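TSC1 N-terminal domain (Chaetomium thermophilum, PDB 7A0M) probably binds lysosomal phosphoinositides as part of the TSC complex, helping to bring that complex to the lysosome and so to regulate mTORC1. Local coordinates at residues L236-T242 against R276-W280; D43-E47 against P84-P89. The contacts are given in a common frame with arbitrary orientation. Residue numbers count along the deposited sequence, not the author numbering.

Contact 1: L236-T242 against R276-W280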
ATOM      1  N   LEU B 236       4.880  23.342 -16.073  1.00 42.60           N
ATOM      2  CA  LEU B 236       4.147  22.733 -14.967  1.00 52.28           C
ATOM      3  C   LEU B 236       4.047  23.668 -13.767  1.00 54.21           C
ATOM      4  O   LEU B 236       3.107  23.557 -12.973  1.00 46.19           O
ATOM      5  CB  LEU B 236       4.819  21.420 -14.567  1.00 53.16           C
ATOM      6  CG  LEU B 236       4.654  20.255 -15.544  1.00 50.45           C
ATOM      7  CD1 LEU B 236       5.732  19.210 -15.320  1.00 43.66           C
ATOM      8  CD2 LEU B 236       3.275  19.632 -15.402  1.00 60.23           C
ATOM      9  N   GLN B 237       5.000  24.589 -13.616  1.00 57.96           N
ATOM     10  CA  GLN B 237       5.001  25.503 -12.480  1.00 55.62           C
ATOM     11  C   GLN B 237       4.239  26.794 -12.743  1.00 56.79           C
ATOM     12  O   GLN B 237       3.748  27.414 -11.793  1.00 56.46           O
ATOM     13  CB  GLN B 237       6.435  25.861 -12.078  1.00 59.09           C
ATOM     14  CG  GLN B 237       7.231  24.732 -11.453  1.00 63.45           C
ATOM     15  CD  GLN B 237       8.621  25.179 -11.048  1.00 71.24           C
ATOM     16  OE1 GLN B 237       9.620  24.571 -11.429  1.00 74.96           O
ATOM     17  NE2 GLN B 237       8.692  26.249 -10.266  1.00 68.56           N
ATOM     18  N   LYS B 238       4.128  27.219 -13.999  1.00 48.43           N
ATOM     19  CA  LYS B 238       3.638  28.560 -14.301  1.00 54.76           C
ATOM     20  C   LYS B 238       2.373  28.588 -15.141  1.00 64.90           C
ATOM     21  O   LYS B 238       1.500  29.422 -14.889  1.00 66.53           O
ATOM     22  CB  LYS B 238       4.727  29.369 -15.020  1.00 57.77           C
ATOM     23  CG  LYS B 238       6.001  29.559 -14.217  1.00 53.91           C
ATOM     24  CD  LYS B 238       7.073  30.234 -15.055  1.00 55.71           C
ATOM     25  CE  LYS B 238       8.367  30.397 -14.277  1.00 61.44           C
ATOM     26  NZ  LYS B 238       9.312  31.313 -14.974  1.00 69.37           N
ATOM     27  N   ASP B 239       2.248  27.716 -16.141  1.00 67.47           N
ATOM     28  CA  ASP B 239       1.076  27.751 -17.006  1.00 66.65           C
ATOM     29  C   ASP B 239      -0.195  27.511 -16.199  1.00 58.03           C
ATOM     30  O   ASP B 239      -0.203  26.781 -15.204  1.00 47.30           O
ATOM     31  CB  ASP B 239       1.199  26.716 -18.124  1.00 59.29           C
ATOM     32  CG  ASP B 239       2.183  27.138 -19.198  1.00 65.56           C
ATOM     33  OD1 ASP B 239       2.425  28.355 -19.338  1.00 68.64           O
ATOM     34  OD2 ASP B 239       2.707  26.256 -19.911  1.00 60.46           O
ATOM     35  N   GLU B 240      -1.284  28.134 -16.646  1.00 64.78           N
ATOM     36  CA  GLU B 240      -2.535  28.128 -15.908  1.00 68.58           C
ATOM     37  C   GLU B 240      -3.659  27.407 -16.637  1.00 67.00           C
ATOM     38  O   GLU B 240      -4.773  27.336 -16.107  1.00 63.06           O
ATOM     39  CB  GLU B 240      -2.960  29.570 -15.594  1.00 66.36           C
ATOM     40  CG  GLU B 240      -1.914  30.346 -14.806  1.00 70.00           C
ATOM     41  CD  GLU B 240      -2.302  31.790 -14.566  1.00 73.22           C
ATOM     42  OE1 GLU B 240      -3.360  32.217 -15.074  1.00 78.38           O
ATOM     43  OE2 GLU B 240      -1.544  32.500 -13.872  1.00 71.09           O
ATOM     44  N   SER B 241      -3.402  26.872 -17.827  1.00 67.94           N
ATOM     45  CA  SER B 241      -4.379  26.064 -18.540  1.00 65.76           C
ATOM     46  C   SER B 241      -4.293  24.621 -18.061  1.00 56.90           C
ATOM     47  O   SER B 241      -3.212  24.022 -18.071  1.00 60.47           O
ATOM     48  CB  SER B 241      -4.148  26.137 -20.051  1.00 72.63           C
ATOM     49  OG  SER B 241      -4.967  25.205 -20.736  1.00 73.68           O
ATOM     50  N   THR B 242      -5.430  24.073 -17.626  1.00 60.65           N
ATOM     51  CA  THR B 242      -5.462  22.679 -17.193  1.00 64.36           C
ATOM     52  C   THR B 242      -5.024  21.744 -18.314  1.00 64.65           C
ATOM     53  O   THR B 242      -4.353  20.735 -18.067  1.00 60.47           O
ATOM     54  CB  THR B 242      -6.864  22.310 -16.706  1.00 61.05           C
ATOM     55  OG1 THR B 242      -7.323  23.298 -15.775  1.00 69.33           O
ATOM     56  CG2 THR B 242      -6.852  20.949 -16.024  1.00 52.91           C
ATOM     57  N   ARG B 276       1.574  21.748  -6.278  1.00 46.28           N
ATOM     58  CA  ARG B 276       0.795  22.741  -7.011  1.00 45.21           C
ATOM     59  C   ARG B 276      -0.398  22.098  -7.703  1.00 51.47           C
ATOM     60  O   ARG B 276      -1.524  22.601  -7.625  1.00 61.27           O
ATOM     61  CB  ARG B 276       1.673  23.461  -8.036  1.00 48.78           C
ATOM     62  CG  ARG B 276       0.931  24.574  -8.760  1.00 45.63           C
ATOM     63  CD  ARG B 276       1.512  24.864 -10.132  1.00 47.21           C
ATOM     64  NE  ARG B 276       0.862  26.017 -10.749  1.00 55.51           N
ATOM     65  CZ  ARG B 276       0.844  26.259 -12.055  1.00 56.30           C
ATOM     66  NH1 ARG B 276       1.433  25.421 -12.898  1.00 60.16           N
ATOM     67  NH2 ARG B 276       0.226  27.335 -12.522  1.00 54.62           N
ATOM     68  N   LEU B 277      -0.165  20.981  -8.396  1.00 52.84           N
ATOM     69  CA  LEU B 277      -1.250  20.312  -9.104  1.00 54.01           C
ATOM     70  C   LEU B 277      -2.244  19.681  -8.138  1.00 44.53           C
ATOM     71  O   LEU B 277      -3.421  19.518  -8.480  1.00 44.58           O
ATOM     72  CB  LEU B 277      -0.682  19.255 -10.052  1.00 51.39           C
ATOM     73  CG  LEU B 277       0.396  19.751 -11.020  1.00 43.37           C
ATOM     74  CD1 LEU B 277       0.741  18.687 -12.054  1.00 35.14           C
ATOM     75  CD2 LEU B 277      -0.029  21.049 -11.690  1.00 49.62           C
ATOM     76  N   LEU B 278      -1.792  19.318  -6.935  1.00 52.64           N
ATOM     77  CA  LEU B 278      -2.699  18.773  -5.931  1.00 56.63           C
ATOM     78  C   LEU B 278      -3.759  19.788  -5.518  1.00 56.48           C
ATOM     79  O   LEU B 278      -4.873  19.405  -5.146  1.00 58.55           O
ATOM     80  CB  LEU B 278      -1.902  18.296  -4.715  1.00 51.64           C
ATOM     81  CG  LEU B 278      -2.634  17.417  -3.700  1.00 47.86           C
ATOM     82  CD1 LEU B 278      -3.086  16.116  -4.349  1.00 43.29           C
ATOM     83  CD2 LEU B 278      -1.740  17.136  -2.501  1.00 47.25           C
ATOM     84  N   PHE B 279      -3.437  21.081  -5.578  1.00 49.96           N
ATOM     85  CA  PHE B 279      -4.365  22.156  -5.241  1.00 62.62           C
ATOM     86  C   PHE B 279      -4.789  22.934  -6.483  1.00 61.60           C
ATOM     87  O   PHE B 279      -4.927  24.159  -6.448  1.00 68.30           O
ATOM     88  CB  PHE B 279      -3.761  23.111  -4.215  1.00 67.77           C
ATOM     89  CG  PHE B 279      -3.737  22.571  -2.816  1.00 71.11           C
ATOM     90  CD1 PHE B 279      -2.976  21.462  -2.491  1.00 77.16           C
ATOM     91  CD2 PHE B 279      -4.492  23.174  -1.825  1.00 82.02           C
ATOM     92  CE1 PHE B 279      -2.964  20.972  -1.202  1.00 85.48           C
ATOM     93  CE2 PHE B 279      -4.484  22.687  -0.536  1.00 87.66           C
ATOM     94  CZ  PHE B 279      -3.718  21.584  -0.226  1.00 86.66           C
ATOM     95  N   TRP B 280      -4.987  22.229  -7.597  1.00 74.92           N
ATOM     96  CA  TRP B 280      -5.319  22.899  -8.849  1.00 68.78           C
ATOM     97  C   TRP B 280      -6.652  23.634  -8.772  1.00 70.07           C
ATOM     98  O   TRP B 280      -6.853  24.624  -9.483  1.00 78.14           O
ATOM     99  CB  TRP B 280      -5.343  21.884  -9.992  1.00 67.56           C
ATOM    100  CG  TRP B 280      -5.430  22.517 -11.341  1.00 63.08           C
ATOM    101  CD1 TRP B 280      -6.510  22.528 -12.173  1.00 64.70           C
ATOM    102  CD2 TRP B 280      -4.395  23.241 -12.014  1.00 59.92           C
ATOM    103  NE1 TRP B 280      -6.211  23.212 -13.326  1.00 68.70           N
ATOM    104  CE2 TRP B 280      -4.918  23.661 -13.253  1.00 63.28           C
ATOM    105  CE3 TRP B 280      -3.076  23.577 -11.691  1.00 62.98           C
ATOM    106  CZ2 TRP B 280      -4.169  24.394 -14.170  1.00 54.91           C
ATOM    107  CZ3 TRP B 280      -2.334  24.306 -12.602  1.00 58.19           C
ATOM    108  CH2 TRP B 280      -2.882  24.708 -13.826  1.00 57.24           C
TER
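The last carbonyls of a helix have no amide of a following turn to accept from, and a guanidinium can donate to them instead. Here the donor is Arg276, the residue with most surface covered. The extended Arg276 arm reaches the end of helix 228-238 and the start of the linker after it, where NH1 donates to Leu236 O at 2.5 Å and NH2 to Asp239 O at 2.8 Å; a weak bond from NH1 to the same Asp239 O, 3.1 Å, makes the grip on that carbonyl two-pronged. Gln237 C lies over one face of the Arg276 guanidinium, 3.1 Å from NH1. Four residues on, Trp280 NE1 donates to Thr242 OG1 at 2.7 Å, and the far edge of the indole has CH2 3.7 Å from Asp239 O. Leu236 CD2 also meets Leu277 CD1 at 4.3 Å, and both leucines touch Val245 of helix 242-255. The Asp239 carboxylate turns away to Ser235 and Arg202, and Thr242 OG1 also bonds Gly317 O. Arg276 and Trp280 thus bridge the short 239-241 linker and the end of helix 267-278; in this Hamartin-family region successive helices pack side by side, consistent with an elongated alpha-solenoid.

Contact 2: D43-E47 against P84-P89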
ATOM      1  N   ASP B  43      34.398   8.719 -59.322  1.00113.33           N
ATOM      2  CA  ASP B  43      34.858   8.262 -58.020  1.00111.27           C
ATOM      3  C   ASP B  43      34.955   9.387 -57.000  1.00104.54           C
ATOM      4  O   ASP B  43      34.941   9.115 -55.795  1.00100.74           O
ATOM      5  CB  ASP B  43      36.221   7.576 -58.169  1.00112.98           C
ATOM      6  CG  ASP B  43      36.507   6.596 -57.052  1.00117.44           C
ATOM      7  OD1 ASP B  43      35.599   6.351 -56.232  1.00116.86           O
ATOM      8  OD2 ASP B  43      37.634   6.058 -57.001  1.00119.40           O
ATOM      9  N   LYS B  44      35.043  10.639 -57.449  1.00106.78           N
ATOM     10  CA  LYS B  44      35.090  11.799 -56.559  1.00105.61           C
ATOM     11  C   LYS B  44      34.070  12.823 -57.038  1.00107.43           C
ATOM     12  O   LYS B  44      34.387  13.710 -57.844  1.00110.09           O
ATOM     13  CB  LYS B  44      36.500  12.379 -56.493  1.00106.65           C
ATOM     14  CG  LYS B  44      37.466  11.509 -55.696  1.00105.98           C
ATOM     15  CD  LYS B  44      38.846  12.127 -55.618  1.00108.61           C
ATOM     16  CE  LYS B  44      39.585  11.686 -54.366  1.00110.34           C
ATOM     17  NZ  LYS B  44      38.755  11.830 -53.127  1.00107.29           N
ATOM     18  N   PRO B  45      32.823  12.729 -56.559  1.00109.11           N
ATOM     19  CA  PRO B  45      31.769  13.622 -57.065  1.00108.17           C
ATOM     20  C   PRO B  45      31.944  15.068 -56.633  1.00110.05           C
ATOM     21  O   PRO B  45      31.556  15.972 -57.384  1.00112.30           O
ATOM     22  CB  PRO B  45      30.479  13.008 -56.494  1.00102.19           C
ATOM     23  CG  PRO B  45      30.863  11.614 -56.058  1.00101.77           C
ATOM     24  CD  PRO B  45      32.291  11.716 -55.634  1.00104.77           C
ATOM     25  N   GLU B  46      32.522  15.316 -55.454  1.00111.14           N
ATOM     26  CA  GLU B  46      32.714  16.672 -54.939  1.00111.48           C
ATOM     27  C   GLU B  46      33.849  17.423 -55.611  1.00120.36           C
ATOM     28  O   GLU B  46      34.206  18.505 -55.137  1.00121.46           O
ATOM     29  CB  GLU B  46      32.956  16.648 -53.425  1.00112.79           C
ATOM     30  CG  GLU B  46      31.747  16.237 -52.627  1.00108.90           C
ATOM     31  CD  GLU B  46      32.004  16.134 -51.135  1.00111.16           C
ATOM     32  OE1 GLU B  46      32.981  16.746 -50.648  1.00110.54           O
ATOM     33  OE2 GLU B  46      31.191  15.469 -50.451  1.00114.32           O
ATOM     34  N   GLU B  47      34.394  16.914 -56.715  1.00123.42           N
ATOM     35  CA  GLU B  47      35.540  17.534 -57.362  1.00128.40           C
ATOM     36  C   GLU B  47      35.222  18.065 -58.754  1.00125.19           C
ATOM     37  O   GLU B  47      36.143  18.345 -59.529  1.00128.83           O
ATOM     38  CB  GLU B  47      36.696  16.543 -57.430  1.00137.38           C
ATOM     39  CG  GLU B  47      37.228  16.157 -56.074  1.00147.59           C
ATOM     40  CD  GLU B  47      38.516  15.378 -56.176  1.00162.40           C
ATOM     41  OE1 GLU B  47      38.798  14.849 -57.272  1.00168.45           O
ATOM     42  OE2 GLU B  47      39.251  15.296 -55.172  1.00167.20           O
ATOM     43  N   PRO B  84      23.848   9.751 -54.791  1.00 81.73           N
ATOM     44  CA  PRO B  84      25.265   9.536 -54.453  1.00 86.67           C
ATOM     45  C   PRO B  84      26.216  10.377 -55.283  1.00 93.18           C
ATOM     46  O   PRO B  84      27.304  10.724 -54.806  1.00 98.94           O
ATOM     47  CB  PRO B  84      25.467   8.038 -54.719  1.00 88.90           C
ATOM     48  CG  PRO B  84      24.114   7.447 -54.586  1.00 84.84           C
ATOM     49  CD  PRO B  84      23.181   8.481 -55.136  1.00 82.15           C
ATOM     50  N   GLY B  85      25.838  10.721 -56.510  1.00 88.97           N
ATOM     51  CA  GLY B  85      26.688  11.509 -57.374  1.00 92.54           C
ATOM     52  C   GLY B  85      26.547  13.009 -57.259  1.00 88.78           C
ATOM     53  O   GLY B  85      27.183  13.732 -58.030  1.00 93.80           O
ATOM     54  N   LEU B  86      25.737  13.510 -56.319  1.00 83.62           N
ATOM     55  CA  LEU B  86      25.564  14.956 -56.192  1.00 84.54           C
ATOM     56  C   LEU B  86      26.789  15.616 -55.581  1.00 90.74           C
ATOM     57  O   LEU B  86      27.090  16.777 -55.890  1.00 80.62           O
ATOM     58  CB  LEU B  86      24.335  15.270 -55.340  1.00 79.81           C
ATOM     59  CG  LEU B  86      22.976  14.902 -55.933  1.00 80.78           C
ATOM     60  CD1 LEU B  86      21.870  15.146 -54.919  1.00 75.60           C
ATOM     61  CD2 LEU B  86      22.733  15.698 -57.201  1.00 79.52           C
ATOM     62  N   GLY B  87      27.493  14.905 -54.708  1.00 92.07           N
ATOM     63  CA  GLY B  87      28.702  15.430 -54.113  1.00 98.73           C
ATOM     64  C   GLY B  87      28.573  15.907 -52.681  1.00101.39           C
ATOM     65  O   GLY B  87      28.439  15.103 -51.753  1.00 98.76           O
ATOM     66  N   ALA B  88      28.624  17.222 -52.497  1.00103.49           N
ATOM     67  CA  ALA B  88      28.602  17.794 -51.159  1.00101.90           C
ATOM     68  C   ALA B  88      27.280  17.472 -50.466  1.00103.40           C
ATOM     69  O   ALA B  88      26.221  17.492 -51.106  1.00101.14           O
ATOM     70  CB  ALA B  88      28.812  19.308 -51.221  1.00101.55           C
ATOM     71  N   PRO B  89      27.303  17.158 -49.167  1.00 97.79           N
ATOM     72  CA  PRO B  89      26.048  16.859 -48.461  1.00 90.25           C
ATOM     73  C   PRO B  89      25.085  18.025 -48.439  1.00 84.31           C
ATOM     74  O   PRO B  89      23.885  17.819 -48.217  1.00 79.47           O
ATOM     75  CB  PRO B  89      26.516  16.491 -47.046  1.00 89.10           C
ATOM     76  CG  PRO B  89      27.938  16.077 -47.214  1.00 97.79           C
ATOM     77  CD  PRO B  89      28.481  16.941 -48.314  1.00 97.58           C
TER
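This is a small surface contact made by van der Waals packing, in which the start of helix 45-65 meets the loop joining helices 69-81 and 89-105; 214 Å² is buried in all. Pro45 and Glu46 provide the helix side. The Pro45 ring faces the loop backbone, with CB 3.7 Å from Gly85 O and 3.8 Å from Gly87 CA, while its CG lies 3.9 Å from Pro84 O. The stacked helices are consistent with an alpha-solenoid, whose connections lie at the ends of neighbouring helices. Close approach depends on Gly87: the CA atoms of Glu46 and Gly87 are 4.3 Å apart, and a CB on Gly87 would crowd Glu46 CG, besides clashing with the preceding carbonyl at these backbone angles. Glu46 then lies along the loop, CG 3.3 Å from Ala88 N and OE2 3.8 Å from Pro89 CD. Glu46 OE2 is also 3.1 Å from Gly87 O, but two acceptors cannot bond. Leu86 points away from residues 43-47, packing on Leu53 and Leu57 further along helix 45-65.

From the N terminus, the chain first runs through contact 2, which closes over the 36 residues between Glu47 and Pro84, most of them in helices 45-65 and 69-81. It thereby brings the start of the first of these helices to the loop leading into helix 89-105. Many helices later, contact 1 closes a second loop, over the 33 residues between Thr242 and Arg276, tying the linker between helices 228-238 and 242-255 to the end of helix 267-278. The two loops follow in series, neither nested nor crossed. Their centres lie 54 Å apart, on opposite sides of the chain's centre, and each ties together neighbouring helices at one place in an elongated helical array.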